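Penaeus monodon metallodensovirus major capsid protein (Penaeus monodon metallodensovirus, PDB 6WH7) forms the icosahedral shell of a shrimp densovirus from sixty copies of itself, presumably to enclose the viral DNA genome as in other parvoviruses. Local coordinates at residues A[84-89]-A[239-244]; A[161-166]-A[204-209]; A[167-172]-A[343-348]; A[222-227]-A[360-365]. All coordinates share one frame; numbering follows the deposited sequence.

How the contacts relate
The four contacts lie in and around a jelly roll, the fold common to parvovirus capsid proteins. Contact 2 pairs the neighbouring strands 157-162 and 207-211 within a jelly-roll sheet; contact 3, about 13 Å away between centres, joins strands 169-179 and 340-345 in a small added sheet. Contact 1, about 11 Å from contact 3, lies near the centre of the chain and brings the turn after strand 79-83 against the long loop before strand 257-262. Contact 4, about 24 Å from contact 2, joins the loop after strand 218-222 to the start of the C-terminal strand 363-368. Contact 3 alternates along the chain with each of the others, and contact 1 also with contact 4. Gln-165 meets Asp-244, and Asn-242 meets Met-362, so contact 1 bridges contacts 2 and 4.

Contact 1 of 4, residues A[84-89]-A[239-244]; sequences PWNVMR and VPQNND
Val-239 N donates to Asn-86 O (2.7 Å, 165°), a nearly straight bond that joins an irregular loop to a type I turn running from Pro-84 to Val-87. Val-239 CG1 settles against the same oxygen. Next to this bond, Met-88 and Val-239 cross at about a right angle. Met-88 CG packs on Val-239 CA at 3.6 Å, and its chain folds back at chi2 (-67°) to put SD 3.8 Å from Val-239 CB. The sulfur also reaches the ring of Pro-240, with SD 4.1 Å from CD. Gln-241, extended beyond CG, brings NE2 within 3.5 Å of Asn-86 CB. This is a small buried patch with one hydrogen bond across it and otherwise van der Waals contacts. Trp-85 turns away from it, stacks on His-271 and bonds through NE1 to Ala-269 O. Met-88 rests on Ile-297 and Phe-299 of strand 287-302, and Pro-240 touches Pro-121 of strand 118-135, so the turn that follows strand 79-83 and its loop partner pack on the sheet of strands 118-135 and 287-302, with Ile-344 of strand 340-345 next to Asn-86.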
loop_
_atom_site.group_PDB
_atom_site.type_symbol
_atom_site.label_atom_id
_atom_site.label_comp_id
_atom_site.label_asym_id
_atom_site.label_seq_id
_atom_site.Cartn_x
_atom_site.Cartn_y
_atom_site.Cartn_z
ATOM N N PRO A 84 84.886 -46.713 -22.535
ATOM C CA PRO A 84 84.992 -46.224 -23.914
ATOM C C PRO A 84 83.626 -45.847 -24.469
ATOM O O PRO A 84 83.241 -46.267 -25.558
ATOM C CB PRO A 84 85.597 -47.419 -24.649
ATOM C CG PRO A 84 85.084 -48.571 -23.915
ATOM C CD PRO A 84 84.960 -48.178 -22.481
ATOM N N TRP A 85 82.891 -45.046 -23.717
ATOM C CA TRP A 85 81.507 -44.764 -24.041
ATOM C C TRP A 85 81.393 -43.662 -25.069
ATOM O O TRP A 85 80.282 -43.317 -25.469
ATOM C CB TRP A 85 80.756 -44.371 -22.774
ATOM C CG TRP A 85 80.962 -42.953 -22.387
ATOM C CD1 TRP A 85 82.112 -42.373 -21.971
ATOM C CD2 TRP A 85 79.949 -41.954 -22.283
ATOM N NE1 TRP A 85 81.899 -41.048 -21.689
ATOM C CE2 TRP A 85 80.569 -40.774 -21.861
ATOM C CE3 TRP A 85 78.574 -41.937 -22.533
ATOM C CZ2 TRP A 85 79.866 -39.597 -21.678
ATOM C CZ3 TRP A 85 77.883 -40.773 -22.349
ATOM C CH2 TRP A 85 78.528 -39.614 -21.927
ATOM N N ASN A 86 82.512 -43.078 -25.475
ATOM C CA ASN A 86 82.531 -42.113 -26.554
ATOM C C ASN A 86 82.869 -42.735 -27.895
ATOM O O ASN A 86 82.983 -42.015 -28.884
ATOM C CB ASN A 86 83.483 -40.959 -26.235
ATOM C CG ASN A 86 84.882 -41.410 -25.953
ATOM O OD1 ASN A 86 85.123 -42.570 -25.646
ATOM N ND2 ASN A 86 85.825 -40.491 -26.066
ATOM N N VAL A 87 83.005 -44.049 -27.955
ATOM C CA VAL A 87 83.343 -44.757 -29.177
ATOM C C VAL A 87 82.064 -45.332 -29.765
ATOM O O VAL A 87 81.258 -45.927 -29.044
ATOM C CB VAL A 87 84.371 -45.863 -28.895
ATOM C CG1 VAL A 87 84.749 -46.581 -30.162
ATOM C CG2 VAL A 87 85.576 -45.282 -28.215
ATOM N N MET A 88 81.866 -45.139 -31.070
ATOM C CA MET A 88 80.710 -45.730 -31.739
ATOM C C MET A 88 80.709 -47.241 -31.602
ATOM O O MET A 88 79.661 -47.852 -31.382
ATOM C CB MET A 88 80.698 -45.338 -33.215
ATOM C CG MET A 88 80.347 -43.906 -33.501
ATOM S SD MET A 88 78.652 -43.511 -33.088
ATOM C CE MET A 88 77.797 -44.487 -34.313
ATOM N N ARG A 89 81.879 -47.859 -31.720
ATOM C CA ARG A 89 81.997 -49.308 -31.658
ATOM C C ARG A 89 81.510 -49.873 -30.336
ATOM O O ARG A 89 81.172 -51.056 -30.259
ATOM C CB ARG A 89 83.450 -49.683 -31.891
ATOM C CG ARG A 89 83.708 -51.135 -32.008
ATOM C CD ARG A 89 85.167 -51.357 -32.175
ATOM N NE ARG A 89 85.667 -50.781 -33.415
ATOM C CZ ARG A 89 85.695 -51.435 -34.566
ATOM N NH1 ARG A 89 85.269 -52.686 -34.622
ATOM N NH2 ARG A 89 86.162 -50.849 -35.654
ATOM N N VAL A 239 81.970 -41.326 -31.261
ATOM C CA VAL A 239 80.639 -40.864 -31.627
ATOM C C VAL A 239 80.879 -39.416 -32.028
ATOM O O VAL A 239 81.811 -38.790 -31.505
ATOM C CB VAL A 239 79.612 -40.965 -30.489
ATOM C CG1 VAL A 239 79.825 -42.202 -29.627
ATOM C CG2 VAL A 239 79.487 -39.674 -29.742
ATOM N N PRO A 240 80.118 -38.859 -32.960
ATOM C CA PRO A 240 80.399 -37.497 -33.418
ATOM C C PRO A 240 80.446 -36.505 -32.265
ATOM O O PRO A 240 79.519 -36.411 -31.463
ATOM C CB PRO A 240 79.238 -37.216 -34.366
ATOM C CG PRO A 240 78.874 -38.552 -34.875
ATOM C CD PRO A 240 79.068 -39.502 -33.759
ATOM N N GLN A 241 81.543 -35.753 -32.193
ATOM C CA GLN A 241 81.777 -34.813 -31.108
ATOM C C GLN A 241 82.572 -33.638 -31.633
ATOM O O GLN A 241 83.471 -33.812 -32.450
ATOM C CB GLN A 241 82.560 -35.444 -29.959
ATOM C CG GLN A 241 81.854 -36.538 -29.237
ATOM C CD GLN A 241 82.740 -37.200 -28.240
ATOM O OE1 GLN A 241 83.950 -37.094 -28.309
ATOM N NE2 GLN A 241 82.150 -37.922 -27.325
ATOM N N ASN A 242 82.258 -32.455 -31.136
ATOM C CA ASN A 242 83.018 -31.246 -31.416
ATOM C C ASN A 242 83.792 -30.904 -30.152
ATOM O O ASN A 242 83.199 -30.497 -29.153
ATOM C CB ASN A 242 82.085 -30.117 -31.833
ATOM C CG ASN A 242 81.506 -30.324 -33.211
ATOM O OD1 ASN A 242 82.122 -30.943 -34.067
ATOM N ND2 ASN A 242 80.302 -29.832 -33.421
ATOM N N ASN A 243 85.110 -31.066 -30.194
ATOM C CA ASN A 243 85.934 -31.052 -28.997
ATOM C C ASN A 243 87.229 -30.314 -29.269
ATOM O O ASN A 243 87.503 -29.881 -30.387
ATOM C CB ASN A 243 86.295 -32.467 -28.542
ATOM C CG ASN A 243 85.123 -33.233 -28.063
ATOM O OD1 ASN A 243 84.117 -32.661 -27.679
ATOM N ND2 ASN A 243 85.240 -34.543 -28.064
ATOM N N ASP A 244 88.048 -30.209 -28.227
ATOM C CA ASP A 244 89.460 -29.926 -28.423
ATOM C C ASP A 244 90.161 -31.072 -29.129
ATOM O O ASP A 244 91.164 -30.857 -29.814
ATOM C CB ASP A 244 90.130 -29.677 -27.077
ATOM C CG ASP A 244 89.890 -30.806 -26.100
ATOM O OD1 ASP A 244 88.968 -31.606 -26.333
ATOM O OD2 ASP A 244 90.656 -30.934 -25.128
#

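Contact 2 of 4, residues A[161-166]-A[204-209]; sequences IDDQQC and IFNKNR
Ile-161 and Lys-207 form an antiparallel hydrogen-bonded pair, with Ile-161 N to Lys-207 O at 2.7 Å and Lys-207 N to Ile-161 O at 3.2 Å. Their side chains share a sheet face, where Ile-161 CD1 meets the edge of the Arg-209 guanidinium. Among side-chain polar contacts, Asn-206 ND2 donates to the anti lone pair of Asp-163 OD2 (3.1 Å), with the oxygen close to the Asn-206 amide plane, while Asn-206 OD1 accepts from Tyr-52 N of a neighbouring subunit. Asp-163 OD2 also touches Lys-207 CD, though the ammonium NZ stays 5.5 Å from it. Asp-162 CG, anti to the backbone N (chi1 -170°), brings its carboxylate against CD1 and CE1 of Phe-205, crossing at about a right angle, CG 3.4 Å from CD1 and the two planes 43° apart. Its OD1 takes Cys-166 N on the syn lone pair and its OD2 takes Leu-167 N. Apolar contacts continue from Cys-166 CB, at 3.8 Å from Ile-204 CD1 and at the edge of the Phe-205 ring. In jelly-roll terms these are strands E and F, and Arg-209 extends the sheet into a neighbouring subunit. Two backbone N-H groups gripping Asp-162 would favour its charged form and fix the turn after strand 157-162 next to the stacked rings of Phe-205 and Tyr-272.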
loop_
_atom_site.group_PDB
_atom_site.type_symbol
_atom_site.label_atom_id
_atom_site.label_comp_id
_atom_site.label_asym_id
_atom_site.label_seq_id
_atom_site.Cartn_x
_atom_site.Cartn_y
_atom_site.Cartn_z
ATOM N N ILE A 161 82.907 -39.071 -13.633
ATOM C CA ILE A 161 82.736 -38.335 -14.873
ATOM C C ILE A 161 83.706 -37.171 -14.836
ATOM O O ILE A 161 83.696 -36.384 -13.885
ATOM C CB ILE A 161 81.297 -37.832 -15.046
ATOM C CG1 ILE A 161 80.327 -38.999 -15.136
ATOM C CG2 ILE A 161 81.192 -36.990 -16.277
ATOM C CD1 ILE A 161 78.906 -38.570 -15.126
ATOM N N ASP A 162 84.533 -37.044 -15.860
ATOM C CA ASP A 162 85.540 -35.997 -15.865
ATOM C C ASP A 162 85.001 -34.872 -16.734
ATOM O O ASP A 162 85.187 -34.862 -17.950
ATOM C CB ASP A 162 86.852 -36.551 -16.401
ATOM C CG ASP A 162 87.993 -35.604 -16.227
ATOM O OD1 ASP A 162 87.804 -34.560 -15.577
ATOM O OD2 ASP A 162 89.084 -35.905 -16.741
ATOM N N ASP A 163 84.397 -33.884 -16.082
ATOM C CA ASP A 163 83.786 -32.731 -16.726
ATOM C C ASP A 163 84.790 -31.630 -16.992
ATOM O O ASP A 163 84.759 -30.997 -18.051
ATOM C CB ASP A 163 82.651 -32.205 -15.858
ATOM C CG ASP A 163 81.457 -33.120 -15.860
ATOM O OD1 ASP A 163 81.328 -33.908 -16.814
ATOM O OD2 ASP A 163 80.659 -33.069 -14.902
ATOM N N GLN A 164 85.667 -31.377 -16.027
ATOM C CA GLN A 164 86.722 -30.395 -16.187
ATOM C C GLN A 164 87.845 -30.896 -17.074
ATOM O O GLN A 164 88.751 -30.120 -17.385
ATOM C CB GLN A 164 87.256 -30.005 -14.819
ATOM C CG GLN A 164 86.227 -29.311 -13.953
ATOM C CD GLN A 164 85.875 -27.936 -14.463
ATOM O OE1 GLN A 164 84.887 -27.755 -15.165
ATOM N NE2 GLN A 164 86.674 -26.951 -14.094
ATOM N N GLN A 165 87.798 -32.157 -17.489
ATOM C CA GLN A 165 88.809 -32.763 -18.348
ATOM C C GLN A 165 90.193 -32.683 -17.706
ATOM O O GLN A 165 91.139 -32.114 -18.252
ATOM C CB GLN A 165 88.798 -32.136 -19.742
ATOM C CG GLN A 165 89.695 -32.836 -20.739
ATOM C CD GLN A 165 89.545 -32.284 -22.118
ATOM O OE1 GLN A 165 88.673 -31.471 -22.366
ATOM N NE2 GLN A 165 90.400 -32.708 -23.027
ATOM N N CYS A 166 90.286 -33.237 -16.500
ATOM C CA CYS A 166 91.596 -33.490 -15.918
ATOM C C CYS A 166 92.441 -34.332 -16.858
ATOM O O CYS A 166 93.636 -34.078 -17.036
ATOM C CB CYS A 166 91.446 -34.189 -14.571
ATOM S SG CYS A 166 90.555 -33.255 -13.334
ATOM N N ILE A 204 90.485 -36.113 -8.374
ATOM C CA ILE A 204 90.567 -35.047 -9.362
ATOM C C ILE A 204 89.251 -34.860 -10.104
ATOM O O ILE A 204 88.880 -33.734 -10.448
ATOM C CB ILE A 204 91.735 -35.317 -10.316
ATOM C CG1 ILE A 204 91.560 -36.657 -11.019
ATOM C CG2 ILE A 204 93.015 -35.303 -9.540
ATOM C CD1 ILE A 204 92.552 -36.889 -12.118
ATOM N N PHE A 205 88.525 -35.940 -10.364
ATOM C CA PHE A 205 87.373 -35.872 -11.251
ATOM C C PHE A 205 86.211 -35.147 -10.589
ATOM O O PHE A 205 85.958 -35.303 -9.394
ATOM C CB PHE A 205 86.967 -37.276 -11.678
ATOM C CG PHE A 205 87.980 -37.946 -12.550
ATOM C CD1 PHE A 205 88.782 -37.204 -13.380
ATOM C CD2 PHE A 205 88.183 -39.305 -12.485
ATOM C CE1 PHE A 205 89.724 -37.810 -14.165
ATOM C CE2 PHE A 205 89.131 -39.913 -13.262
ATOM C CZ PHE A 205 89.900 -39.166 -14.105
ATOM N N ASN A 206 85.526 -34.324 -11.377
ATOM C CA ASN A 206 84.415 -33.519 -10.899
ATOM C C ASN A 206 83.304 -34.358 -10.294
ATOM O O ASN A 206 83.088 -34.330 -9.081
ATOM C CB ASN A 206 83.846 -32.679 -12.038
ATOM C CG ASN A 206 82.768 -31.745 -11.574
ATOM O OD1 ASN A 206 82.817 -31.223 -10.469
ATOM N ND2 ASN A 206 81.755 -31.569 -12.397
ATOM N N LYS A 207 82.588 -35.096 -11.132
ATOM C CA LYS A 207 81.455 -35.889 -10.684
ATOM C C LYS A 207 81.940 -37.289 -10.358
ATOM O O LYS A 207 82.448 -37.993 -11.233
ATOM C CB LYS A 207 80.363 -35.938 -11.747
ATOM C CG LYS A 207 79.731 -34.603 -12.028
ATOM C CD LYS A 207 78.616 -34.725 -13.040
ATOM C CE LYS A 207 77.422 -35.432 -12.437
ATOM N NZ LYS A 207 76.808 -34.624 -11.354
ATOM N N ASN A 208 81.798 -37.683 -9.102
ATOM C CA ASN A 208 82.190 -39.006 -8.645
ATOM C C ASN A 208 81.007 -39.585 -7.895
ATOM O O ASN A 208 80.638 -39.072 -6.840
ATOM C CB ASN A 208 83.411 -38.935 -7.739
ATOM C CG ASN A 208 84.617 -38.409 -8.442
ATOM O OD1 ASN A 208 85.266 -39.119 -9.197
ATOM N ND2 ASN A 208 84.933 -37.153 -8.199
ATOM N N ARG A 209 80.416 -40.643 -8.424
ATOM C CA ARG A 209 79.348 -41.356 -7.740
ATOM C C ARG A 209 79.947 -42.552 -7.030
ATOM O O ARG A 209 80.620 -43.369 -7.659
ATOM C CB ARG A 209 78.268 -41.808 -8.716
ATOM C CG ARG A 209 77.471 -40.680 -9.292
ATOM C CD ARG A 209 76.479 -41.169 -10.313
ATOM N NE ARG A 209 75.703 -40.062 -10.848
ATOM C CZ ARG A 209 76.135 -39.253 -11.803
ATOM N NH1 ARG A 209 77.337 -39.429 -12.322
ATOM N NH2 ARG A 209 75.373 -38.264 -12.236
#

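Contact 3 of 4, residues A[167-172]-A[343-348]; sequences LSKVYP and NIQFGP
Residues 167-172 and 343-348 make an antiparallel two-strand pairing, 166° apart in direction, in a small sheet beside the jelly roll, and Val-170 with Ile-344 is its hydrogen-bonded pair. Val-170 N reaches Ile-344 O at 2.8 Å, and Ile-344 N returns the bond to Val-170 O at 2.8 Å. Phe-346 N extends the ladder past the end of the strand to Ser-168 O (3.3 Å). Lys-169 faces Gln-345 in the non-hydrogen-bonded pair, and their side chains lie side by side, pointing the same way, with Lys-169 CE 3.3 Å from Gln-345 NE2. The middle of the lysine chain crosses the Asn-343 amide, CD 3.3 Å from ND2; chi1 of Asn-343 (58°) puts the amide carbon CG beside Lys-169 CG and CD. Asn-343 CB forms a CH-pi contact over one face of Tyr-171, 3.9 Å from the ring centre, and ring and amide stand almost perpendicular at 86°. This sheet has strand 340-345 in its middle and strand 169-179 at one edge, an addition to the eight-stranded jelly roll made by the loop between strands E and F and the C-terminal region. The opposite face, carrying Val-170 and Ile-344, turns inward: Val-170 CG2 meets the in-plane edge of Phe-346 at CE2 (3.9 Å), while Ile-344 CG2 covers part of one face of the same ring. Val-82 of strand 79-83 packs against Val-170, Ile-344 and Phe-346, and Phe-346 also meets Tyr-272 with steeply inclined planes. Ser-168 touches Ala-321 of a neighbouring subunit.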
loop_
_atom_site.group_PDB
_atom_site.type_symbol
_atom_site.label_atom_id
_atom_site.label_comp_id
_atom_site.label_asym_id
_atom_site.label_seq_id
_atom_site.Cartn_x
_atom_site.Cartn_y
_atom_site.Cartn_z
ATOM N N LEU A 167 91.830 -35.333 -17.477
ATOM C CA LEU A 167 92.495 -36.234 -18.407
ATOM C C LEU A 167 91.973 -35.935 -19.801
ATOM O O LEU A 167 90.810 -36.211 -20.107
ATOM C CB LEU A 167 92.243 -37.688 -18.024
ATOM C CG LEU A 167 93.160 -38.327 -16.988
ATOM C CD1 LEU A 167 93.072 -37.617 -15.668
ATOM C CD2 LEU A 167 92.770 -39.776 -16.816
ATOM N N SER A 168 92.825 -35.356 -20.636
ATOM C CA SER A 168 92.448 -35.082 -22.014
ATOM C C SER A 168 92.515 -36.341 -22.859
ATOM O O SER A 168 91.593 -36.648 -23.617
ATOM C CB SER A 168 93.364 -34.010 -22.591
ATOM O OG SER A 168 93.084 -33.785 -23.955
ATOM N N LYS A 169 93.609 -37.072 -22.736
ATOM C CA LYS A 169 93.866 -38.279 -23.492
ATOM C C LYS A 169 94.351 -39.330 -22.516
ATOM O O LYS A 169 95.097 -39.022 -21.584
ATOM C CB LYS A 169 94.901 -38.028 -24.579
ATOM C CG LYS A 169 95.170 -39.203 -25.455
ATOM C CD LYS A 169 96.290 -38.900 -26.407
ATOM C CE LYS A 169 95.882 -37.889 -27.443
ATOM N NZ LYS A 169 96.994 -37.632 -28.390
ATOM N N VAL A 170 93.920 -40.564 -22.722
ATOM C CA VAL A 170 94.087 -41.619 -21.737
ATOM C C VAL A 170 94.763 -42.802 -22.403
ATOM O O VAL A 170 94.312 -43.268 -23.451
ATOM C CB VAL A 170 92.735 -42.029 -21.132
ATOM C CG1 VAL A 170 92.922 -43.152 -20.204
ATOM C CG2 VAL A 170 92.116 -40.863 -20.406
ATOM N N TYR A 171 95.821 -43.292 -21.795
ATOM C CA TYR A 171 96.611 -44.375 -22.337
ATOM C C TYR A 171 96.489 -45.615 -21.468
ATOM O O TYR A 171 96.230 -45.512 -20.266
ATOM C CB TYR A 171 98.090 -43.987 -22.422
ATOM C CG TYR A 171 98.385 -42.866 -23.371
ATOM C CD1 TYR A 171 98.689 -43.118 -24.691
ATOM C CD2 TYR A 171 98.357 -41.552 -22.945
ATOM C CE1 TYR A 171 98.965 -42.099 -25.558
ATOM C CE2 TYR A 171 98.626 -40.525 -23.805
ATOM C CZ TYR A 171 98.931 -40.803 -25.109
ATOM O OH TYR A 171 99.208 -39.777 -25.977
ATOM N N PRO A 172 96.660 -46.801 -22.036
ATOM C CA PRO A 172 96.716 -48.005 -21.210
ATOM C C PRO A 172 97.960 -48.027 -20.341
ATOM O O PRO A 172 98.931 -47.306 -20.569
ATOM C CB PRO A 172 96.730 -49.137 -22.240
ATOM C CG PRO A 172 97.242 -48.524 -23.462
ATOM C CD PRO A 172 96.732 -47.126 -23.468
ATOM N N ASN A 343 95.081 -44.943 -27.491
ATOM C CA ASN A 343 94.666 -44.024 -26.449
ATOM C C ASN A 343 93.209 -43.683 -26.689
ATOM O O ASN A 343 92.677 -43.901 -27.779
ATOM C CB ASN A 343 95.555 -42.775 -26.419
ATOM C CG ASN A 343 95.562 -42.019 -27.730
ATOM O OD1 ASN A 343 94.536 -41.844 -28.376
ATOM N ND2 ASN A 343 96.744 -41.604 -28.153
ATOM N N ILE A 344 92.561 -43.163 -25.656
ATOM C CA ILE A 344 91.188 -42.700 -25.757
ATOM C C ILE A 344 91.163 -41.228 -25.391
ATOM O O ILE A 344 91.616 -40.840 -24.310
ATOM C CB ILE A 344 90.233 -43.511 -24.871
ATOM C CG1 ILE A 344 90.115 -44.938 -25.394
ATOM C CG2 ILE A 344 88.872 -42.879 -24.854
ATOM C CD1 ILE A 344 89.353 -45.855 -24.486
ATOM N N GLN A 345 90.652 -40.416 -26.300
ATOM C CA GLN A 345 90.432 -38.997 -26.104
ATOM C C GLN A 345 88.999 -38.786 -25.650
ATOM O O GLN A 345 88.098 -39.513 -26.064
ATOM C CB GLN A 345 90.678 -38.251 -27.406
ATOM C CG GLN A 345 92.081 -38.374 -27.907
ATOM C CD GLN A 345 92.220 -37.867 -29.312
ATOM O OE1 GLN A 345 91.260 -37.867 -30.077
ATOM N NE2 GLN A 345 93.419 -37.430 -29.666
ATOM N N PHE A 346 88.781 -37.801 -24.782
ATOM C CA PHE A 346 87.425 -37.539 -24.312
ATOM C C PHE A 346 86.912 -36.164 -24.716
ATOM O O PHE A 346 86.018 -36.092 -25.559
ATOM C CB PHE A 346 87.315 -37.788 -22.814
ATOM C CG PHE A 346 87.342 -39.237 -22.471
ATOM C CD1 PHE A 346 86.242 -40.026 -22.734
ATOM C CD2 PHE A 346 88.446 -39.814 -21.895
ATOM C CE1 PHE A 346 86.248 -41.353 -22.432
ATOM C CE2 PHE A 346 88.449 -41.146 -21.590
ATOM C CZ PHE A 346 87.348 -41.912 -21.858
ATOM N N GLY A 347 87.415 -35.078 -24.156
ATOM C CA GLY A 347 86.948 -33.799 -24.623
ATOM C C GLY A 347 85.491 -33.532 -24.308
ATOM O O GLY A 347 84.645 -33.512 -25.200
ATOM N N PRO A 348 85.151 -33.405 -23.032
ATOM C CA PRO A 348 83.766 -33.105 -22.664
ATOM C C PRO A 348 83.280 -31.811 -23.289
ATOM O O PRO A 348 84.046 -31.002 -23.810
ATOM C CB PRO A 348 83.832 -32.974 -21.143
ATOM C CG PRO A 348 85.208 -32.567 -20.881
ATOM C CD PRO A 348 86.040 -33.309 -21.867
#

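Contact 4 of 4, residues A[222-227]-A[360-365]; sequences HDLDLG and GKMSML
Met-362 and Asp-225 are brought to their partners by two torsions: chi3 of Met-362 (-86°) bends CE back toward the two leucines, and chi1 of Asp-225 (-171°) sets CG anti to the backbone N, with the carboxylate beside Lys-361. The contact joins the long loop between strands G and H of the jelly roll to the C-terminal strand 363-368, which pairs with strand 257-262 in an antiparallel ribbon. Its backbone link is Met-362 N to Asp-225 O (2.7 Å, 169°). Met-362 points toward the loop and wraps round the same carbonyl, CB 3.2 Å from Asp-225 O. Its methyl group lies over the Asp-225 backbone and against both leucines, CE being 3.4 Å from Leu-226 CD2 and 3.5 Å from Leu-224 CB, and both leucines cross it obliquely. Leu-224 passes this packing on to Pro-240 and Pro-121. Asp-225 uses its two oxygens differently: OD2 accepts a weak bond from Lys-361 N (3.1 Å), whereas OD1 forms a salt bridge with Arg-356 of a neighbouring subunit. The carboxylate therefore lies at a subunit boundary, and the arginine probably stabilises its negative charge. Leu-365, further along the strand, has backbone hydrogen bonds to the same neighbour. At the other end of the loop segment the glycine backbone comes close to Ser-363, whose OG lies 3.2 Å from Gly-227 N and 3.3 Å from Gly-227 CA.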
loop_
_atom_site.group_PDB
_atom_site.type_symbol
_atom_site.label_atom_id
_atom_site.label_comp_id
_atom_site.label_asym_id
_atom_site.label_seq_id
_atom_site.Cartn_x
_atom_site.Cartn_y
_atom_site.Cartn_z
ATOM N N HIS A 222 73.886 -39.434 -23.919
ATOM C CA HIS A 222 74.396 -38.287 -24.648
ATOM C C HIS A 222 73.540 -38.094 -25.882
ATOM O O HIS A 222 73.435 -39.001 -26.709
ATOM C CB HIS A 222 75.852 -38.491 -25.039
ATOM C CG HIS A 222 76.470 -37.309 -25.709
ATOM N ND1 HIS A 222 76.655 -36.106 -25.071
ATOM C CD2 HIS A 222 76.955 -37.149 -26.961
ATOM C CE1 HIS A 222 77.224 -35.253 -25.902
ATOM N NE2 HIS A 222 77.416 -35.862 -27.055
ATOM N N ASP A 223 72.941 -36.922 -26.010
ATOM C CA ASP A 223 72.187 -36.578 -27.199
ATOM C C ASP A 223 73.112 -35.993 -28.248
ATOM O O ASP A 223 74.026 -35.231 -27.936
ATOM C CB ASP A 223 71.080 -35.579 -26.880
ATOM C CG ASP A 223 69.932 -36.198 -26.135
ATOM O OD1 ASP A 223 69.838 -37.438 -26.109
ATOM O OD2 ASP A 223 69.109 -35.444 -25.581
ATOM N N LEU A 224 72.866 -36.356 -29.498
ATOM C CA LEU A 224 73.554 -35.778 -30.641
ATOM C C LEU A 224 72.534 -35.037 -31.483
ATOM O O LEU A 224 71.544 -35.628 -31.919
ATOM C CB LEU A 224 74.234 -36.852 -31.487
ATOM C CG LEU A 224 75.620 -37.360 -31.141
ATOM C CD1 LEU A 224 75.602 -38.105 -29.850
ATOM C CD2 LEU A 224 76.071 -38.256 -32.245
ATOM N N ASP A 225 72.766 -33.755 -31.707
ATOM C CA ASP A 225 72.027 -33.012 -32.718
ATOM C C ASP A 225 73.030 -32.682 -33.809
ATOM O O ASP A 225 73.837 -31.763 -33.667
ATOM C CB ASP A 225 71.398 -31.756 -32.136
ATOM C CG ASP A 225 70.445 -31.089 -33.094
ATOM O OD1 ASP A 225 70.177 -31.669 -34.161
ATOM O OD2 ASP A 225 69.964 -29.983 -32.785
ATOM N N LEU A 226 72.948 -33.405 -34.912
ATOM C CA LEU A 226 73.821 -33.223 -36.054
ATOM C C LEU A 226 73.021 -32.540 -37.149
ATOM O O LEU A 226 71.869 -32.902 -37.401
ATOM C CB LEU A 226 74.353 -34.569 -36.549
ATOM C CG LEU A 226 75.284 -35.381 -35.651
ATOM C CD1 LEU A 226 75.400 -36.785 -36.149
ATOM C CD2 LEU A 226 76.648 -34.769 -35.658
ATOM N N GLY A 227 73.606 -31.543 -37.779
ATOM C CA GLY A 227 72.895 -31.023 -38.919
ATOM C C GLY A 227 73.071 -31.834 -40.171
ATOM O O GLY A 227 72.593 -31.444 -41.237
ATOM N N GLY A 360 72.510 -26.740 -29.782
ATOM C CA GLY A 360 72.084 -27.626 -30.841
ATOM C C GLY A 360 72.843 -27.439 -32.135
ATOM O O GLY A 360 73.652 -26.530 -32.310
ATOM N N LYS A 361 72.555 -28.343 -33.069
ATOM C CA LYS A 361 73.070 -28.296 -34.430
ATOM C C LYS A 361 74.591 -28.306 -34.431
ATOM O O LYS A 361 75.231 -27.257 -34.541
ATOM C CB LYS A 361 72.534 -27.087 -35.190
ATOM C CG LYS A 361 72.776 -27.207 -36.678
ATOM C CD LYS A 361 72.321 -26.001 -37.476
ATOM C CE LYS A 361 73.341 -24.883 -37.409
ATOM N NZ LYS A 361 72.961 -23.740 -38.273
ATOM N N MET A 362 75.177 -29.483 -34.241
ATOM C CA MET A 362 76.624 -29.627 -34.210
ATOM C C MET A 362 77.323 -29.232 -35.501
ATOM O O MET A 362 78.554 -29.243 -35.529
ATOM C CB MET A 362 76.997 -31.062 -33.872
ATOM C CG MET A 362 76.893 -31.385 -32.416
ATOM S SD MET A 362 77.509 -33.030 -32.093
ATOM C CE MET A 362 76.035 -33.943 -32.421
ATOM N N SER A 363 76.604 -28.915 -36.569
ATOM C CA SER A 363 77.265 -28.526 -37.803
ATOM C C SER A 363 76.538 -27.360 -38.442
ATOM O O SER A 363 75.362 -27.122 -38.189
ATOM C CB SER A 363 77.323 -29.672 -38.804
ATOM O OG SER A 363 76.024 -30.001 -39.243
ATOM N N MET A 364 77.251 -26.646 -39.300
ATOM C CA MET A 364 76.658 -25.627 -40.145
ATOM C C MET A 364 77.155 -25.840 -41.562
ATOM O O MET A 364 78.040 -26.655 -41.819
ATOM C CB MET A 364 76.987 -24.208 -39.676
ATOM C CG MET A 364 78.396 -23.758 -39.949
ATOM S SD MET A 364 78.593 -22.049 -39.455
ATOM C CE MET A 364 77.661 -21.239 -40.741
ATOM N N LEU A 365 76.565 -25.114 -42.488
ATOM C CA LEU A 365 76.862 -25.269 -43.902
ATOM C C LEU A 365 77.612 -24.010 -44.316
ATOM O O LEU A 365 77.052 -22.912 -44.287
ATOM C CB LEU A 365 75.565 -25.469 -44.675
ATOM C CG LEU A 365 75.584 -26.335 -45.916
ATOM C CD1 LEU A 365 76.530 -27.480 -45.702
ATOM C CD2 LEU A 365 74.199 -26.868 -46.114
#